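Local coordinates for cytosolic IMP-GMP specific 5'-nucleotidase (Legionella pneumophila subsp. pneumophila, PDB 4OHF), which probably removes the 5'-phosphate from nucleoside monophosphates such as IMP and GMP, as a magnesium-dependent cytosolic nucleotidase of the HAD superfamily, at residues K16-T27 with V293-D303; A68-K77 with N120-I130. All coordinates share one frame; numbering follows the deposited sequence.

Interaction 1: residues K16-T27 with V293-D303. With MG (magnesium ion), chain J; PO4 (phosphate ion), chain H.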
loop_
_atom_site.group_PDB
_atom_site.type_symbol
_atom_site.label_atom_id
_atom_site.label_comp_id
_atom_site.label_asym_id
_atom_site.label_seq_id
_atom_site.Cartn_x
_atom_site.Cartn_y
_atom_site.Cartn_z
ATOM N N LYS B 16 -3.309 12.286 37.235
ATOM C CA LYS B 16 -2.899 13.193 36.168
ATOM C C LYS B 16 -3.877 13.282 35.004
ATOM O O LYS B 16 -3.580 13.898 33.981
ATOM C CB LYS B 16 -1.507 12.807 35.650
ATOM C CG LYS B 16 -0.381 12.992 36.669
ATOM C CD LYS B 16 0.996 12.770 36.023
ATOM C CE LYS B 16 2.159 12.956 37.017
ATOM N NZ LYS B 16 2.218 14.335 37.617
ATOM N N ILE B 17 -5.040 12.663 35.161
ATOM C CA ILE B 17 -6.069 12.698 34.127
ATOM C C ILE B 17 -7.061 13.812 34.456
ATOM O O ILE B 17 -7.710 13.792 35.502
ATOM C CB ILE B 17 -6.827 11.347 34.041
ATOM C CG1 ILE B 17 -5.916 10.283 33.440
ATOM C CG2 ILE B 17 -8.098 11.496 33.204
ATOM C CD1 ILE B 17 -5.432 10.607 32.043
ATOM N N LYS B 18 -7.189 14.776 33.554
ATOM C CA LYS B 18 -8.083 15.895 33.803
ATOM C C LYS B 18 -9.488 15.720 33.239
ATOM O O LYS B 18 -10.476 16.102 33.870
ATOM C CB LYS B 18 -7.460 17.190 33.270
ATOM C CG LYS B 18 -6.213 17.642 34.007
ATOM C CD LYS B 18 -5.668 18.915 33.369
ATOM C CE LYS B 18 -4.395 19.417 34.049
ATOM N NZ LYS B 18 -3.801 20.566 33.280
ATOM N N LEU B 19 -9.581 15.152 32.047
ATOM C CA LEU B 19 -10.877 14.936 31.428
ATOM C C LEU B 19 -11.094 13.463 31.088
ATOM O O LEU B 19 -10.188 12.782 30.601
ATOM C CB LEU B 19 -11.004 15.772 30.155
ATOM C CG LEU B 19 -10.970 17.294 30.293
ATOM C CD1 LEU B 19 -9.812 17.864 29.484
ATOM C CD2 LEU B 19 -12.284 17.875 29.793
ATOM N N ILE B 20 -12.297 12.974 31.375
ATOM C CA ILE B 20 -12.668 11.609 31.050
ATOM C C ILE B 20 -13.796 11.645 30.011
ATOM O O ILE B 20 -14.906 12.089 30.298
ATOM C CB ILE B 20 -13.151 10.839 32.282
ATOM C CG1 ILE B 20 -11.980 10.567 33.218
ATOM C CG2 ILE B 20 -13.745 9.528 31.860
ATOM C CD1 ILE B 20 -12.391 9.950 34.524
ATOM N N GLY B 21 -13.485 11.192 28.802
ATOM C CA GLY B 21 -14.467 11.162 27.734
ATOM C C GLY B 21 -15.182 9.829 27.728
ATOM O O GLY B 21 -14.548 8.774 27.668
ATOM N N LEU B 22 -16.508 9.876 27.791
ATOM C CA LEU B 22 -17.295 8.651 27.816
ATOM C C LEU B 22 -18.133 8.419 26.579
ATOM O O LEU B 22 -18.845 9.306 26.119
ATOM C CB LEU B 22 -18.235 8.631 29.029
ATOM C CG LEU B 22 -17.623 8.747 30.427
ATOM C CD1 LEU B 22 -18.739 8.884 31.475
ATOM C CD2 LEU B 22 -16.754 7.531 30.705
ATOM N N ASP B 23 -18.035 7.205 26.058
ATOM C CA ASP B 23 -18.821 6.748 24.924
ATOM C C ASP B 23 -20.202 6.577 25.568
ATOM O O ASP B 23 -20.285 6.158 26.712
ATOM C CB ASP B 23 -18.238 5.406 24.465
ATOM C CG ASP B 23 -19.157 4.629 23.549
ATOM O OD1 ASP B 23 -20.262 4.239 23.974
ATOM O OD2 ASP B 23 -18.759 4.387 22.397
ATOM N N MET B 24 -21.283 6.907 24.872
ATOM C CA MET B 24 -22.608 6.767 25.484
ATOM C C MET B 24 -23.267 5.389 25.367
ATOM O O MET B 24 -23.423 4.686 26.367
ATOM C CB MET B 24 -23.574 7.824 24.945
ATOM C CG MET B 24 -24.973 7.664 25.489
ATOM S SD MET B 24 -26.184 8.890 24.904
ATOM C CE MET B 24 -26.507 8.314 23.253
ATOM N N ASP B 25 -23.665 5.001 24.162
ATOM C CA ASP B 25 -24.322 3.717 23.980
ATOM C C ASP B 25 -23.406 2.525 24.241
ATOM O O ASP B 25 -22.471 2.279 23.493
ATOM C CB ASP B 25 -24.930 3.634 22.576
ATOM C CG ASP B 25 -26.063 4.638 22.369
ATOM O OD1 ASP B 25 -27.093 4.556 23.075
ATOM O OD2 ASP B 25 -25.920 5.520 21.501
ATOM N N HIS B 26 -23.688 1.811 25.328
ATOM C CA HIS B 26 -22.953 0.620 25.780
ATOM C C HIS B 26 -21.792 0.886 26.730
ATOM O O HIS B 26 -21.198 -0.060 27.247
ATOM C CB HIS B 26 -22.472 -0.239 24.606
ATOM C CG HIS B 26 -23.577 -0.711 23.715
ATOM N ND1 HIS B 26 -23.886 -0.098 22.518
ATOM C CD2 HIS B 26 -24.487 -1.702 23.873
ATOM C CE1 HIS B 26 -24.939 -0.687 21.979
ATOM N NE2 HIS B 26 -25.322 -1.665 22.780
ATOM N N THR B 27 -21.451 2.152 26.965
ATOM C CA THR B 27 -20.384 2.437 27.918
ATOM C C THR B 27 -21.040 3.128 29.105
ATOM O O THR B 27 -21.226 2.509 30.152
ATOM C CB THR B 27 -19.264 3.322 27.315
ATOM O OG1 THR B 27 -18.624 2.618 26.249
ATOM C CG2 THR B 27 -18.214 3.654 28.370
ATOM N N VAL B 293 -4.902 21.438 27.251
ATOM C CA VAL B 293 -4.372 20.365 28.084
ATOM C C VAL B 293 -3.607 19.409 27.198
ATOM O O VAL B 293 -3.641 19.523 25.978
ATOM C CB VAL B 293 -5.482 19.541 28.817
ATOM C CG1 VAL B 293 -6.270 20.427 29.756
ATOM C CG2 VAL B 293 -6.394 18.860 27.801
ATOM N N GLY B 294 -2.909 18.472 27.826
ATOM C CA GLY B 294 -2.160 17.487 27.077
ATOM C C GLY B 294 -3.077 16.325 26.760
ATOM O O GLY B 294 -3.937 15.956 27.571
ATOM N N GLY B 295 -2.900 15.756 25.576
ATOM C CA GLY B 295 -3.720 14.632 25.170
ATOM C C GLY B 295 -3.696 13.507 26.180
ATOM O O GLY B 295 -4.722 12.887 26.454
ATOM N N ASP B 296 -2.523 13.246 26.748
ATOM C CA ASP B 296 -2.372 12.179 27.727
ATOM C C ASP B 296 -3.048 12.512 29.060
ATOM O O ASP B 296 -2.981 11.738 30.015
ATOM C CB ASP B 296 -0.881 11.864 27.929
ATOM C CG ASP B 296 -0.112 13.024 28.546
ATOM O OD1 ASP B 296 -0.434 14.187 28.230
ATOM O OD2 ASP B 296 0.824 12.777 29.337
ATOM N N GLU B 297 -3.694 13.669 29.122
ATOM C CA GLU B 297 -4.400 14.077 30.327
ATOM C C GLU B 297 -5.895 13.773 30.160
ATOM O O GLU B 297 -6.709 14.032 31.050
ATOM C CB GLU B 297 -4.182 15.569 30.586
ATOM C CG GLU B 297 -2.782 15.916 31.053
ATOM C CD GLU B 297 -2.604 17.402 31.298
ATOM O OE1 GLU B 297 -2.645 18.181 30.318
ATOM O OE2 GLU B 297 -2.433 17.790 32.475
ATOM N N ILE B 298 -6.233 13.222 28.998
ATOM C CA ILE B 298 -7.604 12.842 28.665
ATOM C C ILE B 298 -7.728 11.315 28.569
ATOM O O ILE B 298 -6.903 10.653 27.942
ATOM C CB ILE B 298 -8.045 13.427 27.289
ATOM C CG1 ILE B 298 -8.102 14.949 27.354
ATOM C CG2 ILE B 298 -9.401 12.882 26.898
ATOM C CD1 ILE B 298 -8.294 15.594 26.019
ATOM N N LEU B 299 -8.757 10.771 29.205
ATOM C CA LEU B 299 -9.019 9.347 29.137
ATOM C C LEU B 299 -10.370 9.140 28.451
ATOM O O LEU B 299 -11.394 9.665 28.899
ATOM C CB LEU B 299 -9.070 8.716 30.535
ATOM C CG LEU B 299 -9.572 7.263 30.506
ATOM C CD1 LEU B 299 -8.690 6.410 29.604
ATOM C CD2 LEU B 299 -9.598 6.719 31.905
ATOM N N TYR B 300 -10.361 8.395 27.352
ATOM C CA TYR B 300 -11.585 8.086 26.641
ATOM C C TYR B 300 -11.918 6.619 26.921
ATOM O O TYR B 300 -11.047 5.750 26.838
ATOM C CB TYR B 300 -11.413 8.308 25.139
ATOM C CG TYR B 300 -12.495 7.642 24.311
ATOM C CD1 TYR B 300 -12.229 6.486 23.580
ATOM C CD2 TYR B 300 -13.794 8.136 24.307
ATOM C CE1 TYR B 300 -13.239 5.836 22.865
ATOM C CE2 TYR B 300 -14.810 7.498 23.604
ATOM C CZ TYR B 300 -14.533 6.346 22.883
ATOM O OH TYR B 300 -15.555 5.703 22.209
ATOM N N ILE B 301 -13.171 6.354 27.269
ATOM C CA ILE B 301 -13.600 4.995 27.549
ATOM C C ILE B 301 -14.686 4.568 26.584
ATOM O O ILE B 301 -15.737 5.218 26.504
ATOM C CB ILE B 301 -14.149 4.851 28.979
ATOM C CG1 ILE B 301 -13.126 5.396 29.978
ATOM C CG2 ILE B 301 -14.441 3.377 29.268
ATOM C CD1 ILE B 301 -13.593 5.413 31.404
ATOM N N GLY B 302 -14.426 3.481 25.856
ATOM C CA GLY B 302 -15.383 2.953 24.893
ATOM C C GLY B 302 -15.763 1.507 25.195
ATOM O O GLY B 302 -15.318 0.937 26.203
ATOM N N ASP B 303 -16.577 0.907 24.327
ATOM C CA ASP B 303 -17.011 -0.473 24.514
ATOM C C ASP B 303 -16.541 -1.414 23.414
ATOM O O ASP B 303 -16.611 -2.625 23.566
ATOM C CB ASP B 303 -18.532 -0.545 24.622
ATOM C CG ASP B 303 -19.223 0.328 23.607
ATOM O OD1 ASP B 303 -19.464 1.508 23.907
ATOM O OD2 ASP B 303 -19.513 -0.151 22.502
HETATM MG MG MG J . -20.641 2.688 22.458
HETATM P P PO4 H . -22.043 5.674 20.977
HETATM O O1 PO4 H . -23.151 5.574 19.988
HETATM O O2 PO4 H . -21.632 4.323 21.412
HETATM O O3 PO4 H . -22.502 6.453 22.159
HETATM O O4 PO4 H . -20.880 6.345 20.344
HETATM O O HOH W 1 -1.313 20.496 33.590
HETATM O O HOH W 2 -17.059 2.257 21.849
HETATM O O HOH W 3 -20.757 2.128 20.457
#

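Interaction 2: residues A68-K77 with N120-I130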
loop_
_atom_site.group_PDB
_atom_site.type_symbol
_atom_site.label_atom_id
_atom_site.label_comp_id
_atom_site.label_asym_id
_atom_site.label_seq_id
_atom_site.Cartn_x
_atom_site.Cartn_y
_atom_site.Cartn_z
ATOM N N ALA B 68 -22.679 -17.759 18.491
ATOM C CA ALA B 68 -21.422 -17.075 18.243
ATOM C C ALA B 68 -20.901 -16.393 19.515
ATOM O O ALA B 68 -21.608 -16.271 20.522
ATOM C CB ALA B 68 -21.586 -16.058 17.118
ATOM N N ILE B 69 -19.650 -15.960 19.462
ATOM C CA ILE B 69 -19.021 -15.309 20.591
ATOM C C ILE B 69 -18.293 -14.059 20.111
ATOM O O ILE B 69 -18.091 -13.887 18.909
ATOM C CB ILE B 69 -18.082 -16.312 21.283
ATOM C CG1 ILE B 69 -18.450 -16.366 22.753
ATOM C CG2 ILE B 69 -16.608 -15.991 21.039
ATOM C CD1 ILE B 69 -17.585 -17.302 23.544
ATOM N N ARG B 70 -17.917 -13.168 21.029
ATOM C CA ARG B 70 -17.228 -11.949 20.623
ATOM C C ARG B 70 -15.789 -12.226 20.199
ATOM O O ARG B 70 -15.167 -13.159 20.693
ATOM C CB ARG B 70 -17.247 -10.931 21.763
ATOM C CG ARG B 70 -16.566 -9.591 21.432
ATOM C CD ARG B 70 -16.700 -8.621 22.584
ATOM N NE ARG B 70 -16.168 -7.305 22.275
ATOM C CZ ARG B 70 -16.275 -6.253 23.084
ATOM N NH1 ARG B 70 -16.900 -6.365 24.251
ATOM N NH2 ARG B 70 -15.752 -5.084 22.731
ATOM N N GLY B 71 -15.277 -11.418 19.269
ATOM C CA GLY B 71 -13.903 -11.561 18.813
ATOM C C GLY B 71 -13.655 -12.375 17.554
ATOM O O GLY B 71 -12.542 -12.392 17.045
ATOM N N LEU B 72 -14.687 -13.032 17.033
ATOM C CA LEU B 72 -14.536 -13.856 15.843
ATOM C C LEU B 72 -14.215 -13.054 14.591
ATOM O O LEU B 72 -14.502 -11.857 14.514
ATOM C CB LEU B 72 -15.794 -14.693 15.612
ATOM C CG LEU B 72 -16.211 -15.566 16.796
ATOM C CD1 LEU B 72 -17.336 -16.507 16.366
ATOM C CD2 LEU B 72 -15.000 -16.350 17.324
ATOM N N VAL B 73 -13.622 -13.731 13.611
ATOM C CA VAL B 73 -13.246 -13.106 12.347
ATOM C C VAL B 73 -13.986 -13.738 11.168
ATOM O O VAL B 73 -14.101 -14.965 11.073
ATOM C CB VAL B 73 -11.729 -13.258 12.076
ATOM C CG1 VAL B 73 -11.398 -12.711 10.696
ATOM C CG2 VAL B 73 -10.919 -12.554 13.155
ATOM N N ILE B 74 -14.477 -12.903 10.261
ATOM C CA ILE B 74 -15.186 -13.418 9.100
ATOM C C ILE B 74 -14.337 -13.463 7.829
ATOM O O ILE B 74 -13.767 -12.457 7.401
ATOM C CB ILE B 74 -16.462 -12.612 8.822
ATOM C CG1 ILE B 74 -17.485 -12.888 9.927
ATOM C CG2 ILE B 74 -17.029 -12.980 7.456
ATOM C CD1 ILE B 74 -18.859 -12.261 9.682
ATOM N N ASP B 75 -14.239 -14.653 7.253
ATOM C CA ASP B 75 -13.495 -14.870 6.014
ATOM C C ASP B 75 -14.564 -14.827 4.928
ATOM O O ASP B 75 -15.142 -15.856 4.578
ATOM C CB ASP B 75 -12.809 -16.244 6.051
ATOM C CG ASP B 75 -12.086 -16.584 4.756
ATOM O OD1 ASP B 75 -11.307 -17.564 4.761
ATOM O OD2 ASP B 75 -12.297 -15.886 3.739
ATOM N N SER B 76 -14.837 -13.624 4.426
ATOM C CA SER B 76 -15.868 -13.422 3.410
ATOM C C SER B 76 -15.596 -14.210 2.142
ATOM O O SER B 76 -16.516 -14.716 1.501
ATOM C CB SER B 76 -16.009 -11.926 3.089
ATOM O OG SER B 76 -14.752 -11.340 2.801
ATOM N N LYS B 77 -14.323 -14.327 1.797
ATOM C CA LYS B 77 -13.924 -15.051 0.605
ATOM C C LYS B 77 -14.523 -16.457 0.585
ATOM O O LYS B 77 -15.190 -16.836 -0.370
ATOM C CB LYS B 77 -12.398 -15.126 0.545
ATOM C CG LYS B 77 -11.805 -15.952 -0.602
ATOM C CD LYS B 77 -10.348 -16.297 -0.270
ATOM C CE LYS B 77 -9.674 -17.168 -1.322
ATOM N NZ LYS B 77 -8.405 -17.749 -0.775
ATOM N N ASN B 120 -9.956 -9.457 2.531
ATOM C CA ASN B 120 -10.952 -10.533 2.504
ATOM C C ASN B 120 -11.493 -10.848 3.897
ATOM O O ASN B 120 -12.621 -11.310 4.045
ATOM C CB ASN B 120 -10.359 -11.817 1.901
ATOM C CG ASN B 120 -10.427 -11.838 0.382
ATOM O OD1 ASN B 120 -11.486 -11.604 -0.198
ATOM N ND2 ASN B 120 -9.302 -12.132 -0.267
ATOM N N TYR B 121 -10.680 -10.607 4.916
ATOM C CA TYR B 121 -11.096 -10.876 6.277
ATOM C C TYR B 121 -11.738 -9.656 6.914
ATOM O O TYR B 121 -11.244 -8.540 6.763
ATOM C CB TYR B 121 -9.898 -11.313 7.124
ATOM C CG TYR B 121 -9.229 -12.571 6.636
ATOM C CD1 TYR B 121 -8.058 -12.514 5.880
ATOM C CD2 TYR B 121 -9.777 -13.821 6.917
ATOM C CE1 TYR B 121 -7.448 -13.674 5.417
ATOM C CE2 TYR B 121 -9.180 -14.986 6.458
ATOM C CZ TYR B 121 -8.015 -14.905 5.708
ATOM O OH TYR B 121 -7.427 -16.062 5.253
ATOM N N MET B 122 -12.847 -9.877 7.612
ATOM C CA MET B 122 -13.553 -8.807 8.305
ATOM C C MET B 122 -13.327 -9.064 9.789
ATOM O O MET B 122 -13.803 -10.060 10.332
ATOM C CB MET B 122 -15.040 -8.853 7.963
ATOM C CG MET B 122 -15.318 -8.594 6.493
ATOM S SD MET B 122 -17.054 -8.745 6.009
ATOM C CE MET B 122 -17.619 -7.038 6.179
ATOM N N ALA B 123 -12.574 -8.177 10.433
ATOM C CA ALA B 123 -12.256 -8.336 11.849
ATOM C C ALA B 123 -12.556 -7.111 12.701
ATOM O O ALA B 123 -11.783 -6.760 13.594
ATOM C CB ALA B 123 -10.785 -8.727 12.010
ATOM N N ILE B 124 -13.685 -6.468 12.442
ATOM C CA ILE B 124 -14.058 -5.293 13.210
ATOM C C ILE B 124 -14.907 -5.608 14.437
ATOM O O ILE B 124 -15.953 -6.257 14.351
ATOM C CB ILE B 124 -14.813 -4.262 12.336
ATOM C CG1 ILE B 124 -15.426 -4.949 11.099
ATOM C CG2 ILE B 124 -13.854 -3.146 11.936
ATOM C CD1 ILE B 124 -16.327 -6.150 11.402
ATOM N N ASP B 125 -14.435 -5.129 15.581
ATOM C CA ASP B 125 -15.113 -5.313 16.852
ATOM C C ASP B 125 -16.222 -4.273 16.963
ATOM O O ASP B 125 -15.954 -3.087 17.135
ATOM C CB ASP B 125 -14.124 -5.122 18.001
ATOM C CG ASP B 125 -14.740 -5.398 19.346
ATOM O OD1 ASP B 125 -14.398 -4.693 20.322
ATOM O OD2 ASP B 125 -15.557 -6.332 19.426
ATOM N N THR B 126 -17.468 -4.719 16.859
ATOM C CA THR B 126 -18.601 -3.808 16.968
ATOM C C THR B 126 -19.664 -4.375 17.896
ATOM O O THR B 126 -19.572 -5.514 18.350
ATOM C CB THR B 126 -19.256 -3.545 15.594
ATOM O OG1 THR B 126 -19.889 -4.744 15.129
ATOM C CG2 THR B 126 -18.205 -3.106 14.576
ATOM N N SER B 127 -20.673 -3.563 18.176
ATOM C CA SER B 127 -21.774 -3.964 19.038
ATOM C C SER B 127 -22.729 -4.923 18.324
ATOM O O SER B 127 -23.654 -5.459 18.936
ATOM C CB SER B 127 -22.541 -2.723 19.504
ATOM O OG SER B 127 -22.920 -1.910 18.402
ATOM N N PHE B 128 -22.516 -5.118 17.023
ATOM C CA PHE B 128 -23.358 -6.015 16.231
ATOM C C PHE B 128 -22.571 -7.147 15.593
ATOM O O PHE B 128 -23.062 -7.801 14.681
ATOM C CB PHE B 128 -24.129 -5.228 15.156
ATOM C CG PHE B 128 -23.302 -4.197 14.442
ATOM C CD1 PHE B 128 -22.392 -4.575 13.453
ATOM C CD2 PHE B 128 -23.404 -2.845 14.780
ATOM C CE1 PHE B 128 -21.580 -3.613 12.801
ATOM C CE2 PHE B 128 -22.599 -1.867 14.138
ATOM C CZ PHE B 128 -21.689 -2.255 13.148
ATOM N N SER B 129 -21.358 -7.384 16.091
ATOM C CA SER B 129 -20.498 -8.440 15.576
ATOM C C SER B 129 -21.078 -9.831 15.765
ATOM O O SER B 129 -21.048 -10.655 14.861
ATOM C CB SER B 129 -19.127 -8.389 16.252
ATOM O OG SER B 129 -18.297 -7.424 15.629
ATOM N N ILE B 130 -21.591 -10.090 16.955
ATOM C CA ILE B 130 -22.160 -11.378 17.261
ATOM C C ILE B 130 -23.365 -11.660 16.382
ATOM O O ILE B 130 -23.511 -12.763 15.869
ATOM C CB ILE B 130 -22.508 -11.450 18.757
ATOM C CG1 ILE B 130 -21.219 -11.707 19.544
ATOM C CG2 ILE B 130 -23.550 -12.523 19.015
ATOM C CD1 ILE B 130 -21.339 -11.574 21.050
#

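Interaction 1: residues K16-T27 with V293-D303
Asp23 and Asp303 share one magnesium ion at the C-terminal side of two neighbouring parallel strands of the Rossmann-like HAD sheet, 19-22 and 298-302. The side chains cross at about a right angle, with carboxylate planes 89° apart. Asp23 holds the ion through both oxygens, OD1 at 2.2 Å and OD2 at 2.5 Å, whereas Asp303 binds it through OD1; the main-chain O of Asp25, a water and a phosphate oxygen are its other ligands. Carboxylates suit this hard cation, and Asp23-Thr27 matches the DxDxT signature of the family. Thr27 OG1 donates to the anti lone pair of Asp303 OD1 (2.7 Å), so metal and hydroxyl fix that oxygen together.

Along the strands, Leu22 and Ile301 lie side by side on one face, pointing the same way, CD2 to CD1 3.9 Å. On the other face Gly21 brings no side chain beside the Tyr300 ring, whose CD2 comes within 3.5 Å of Gly21 O; Tyr300 OH is hydrogen-bonded to the Tyr306 hydroxyl and to Lys247. At the far end, extended Lys18 runs alongside Glu297 in a salt bridge, NZ to OE2 3.2 Å, while Glu297 OE1 accepts a hydrogen bond from Gly294 N through its anti lone pair.

Interaction 2: residues A68-K77 with N120-I130
Ile130, in the first turn of helix 129-143, packs against the peptide joining Ile69 to Arg70, while Met122 pairs with strand 73-75 and Asn120 binds Ser76 just beyond it, at the edge of a five-stranded antiparallel sheet. With CG1 anti to its own carbonyl carbon (chi1 -78°), Ile130 lays CG1 3.8 Å from Ile69 C and CD1 against Arg70 N. Its partners are a peptide group and the CB of Arg70, with that of Ala68 more loosely placed; none asks for a polar side chain, so an aliphatic one fits.

Met122 and Ile74 form a hydrogen-bonded antiparallel pair: each N-H reaches the other's carbonyl, Met122 N to Ile74 O at 2.7 Å. Met122 CB and Ile74 CB lie on the same face, 4.1 Å apart, where helix 129-143 covers Ile74 with Phe132 and Tyr136. The neighbouring pair, Asp75 and Tyr121, puts the acid obliquely beside the ring; Asp75 OD1 is hydrogen-bonded to Tyr109.

Asn120 works chiefly through its backbone O, which accepts from Ser76 N (3.2 Å); Ser76 OG also points at this oxygen, but at a doubtfully short distance.

Beyond the other end, Arg70, stretched out from CG to NE, grips Asp125 side-on. NH2 meets the syn lone pair of OD1 at 2.8 Å in the guanidinium plane, and NE donates to the syn lone pair of OD2, which sits somewhat out of that plane. Glu326 forms a second salt bridge, to NH1. The two carboxylates probably balance the charge of buried Arg70, and the two-nitrogen grip fixes its plane.

Overall arrangement
From the N terminus, the chain lays down strand 19-22 and the metal-binding turn, then reaches 68-77. After strands 80-84, 90-95 and 98-99 and helix 102-109 it returns at 120-130, so interaction 2 closes a short loop. Much later 293-303 comes back beside 16-27, and interaction 1 closes a loop of 265 intervening residues in which interaction 2 is nested. Interaction 1 joins neighbouring strands of the large mixed sheet; interaction 2 ties the small antiparallel sheet to helix 129-143. Although their centres are about 26 Å apart, the two touch: Arg70 NH2 probably donates to Asp303 O (2.7 Å), and His26 packs on Ser127, linking the small-sheet region to the magnesium site.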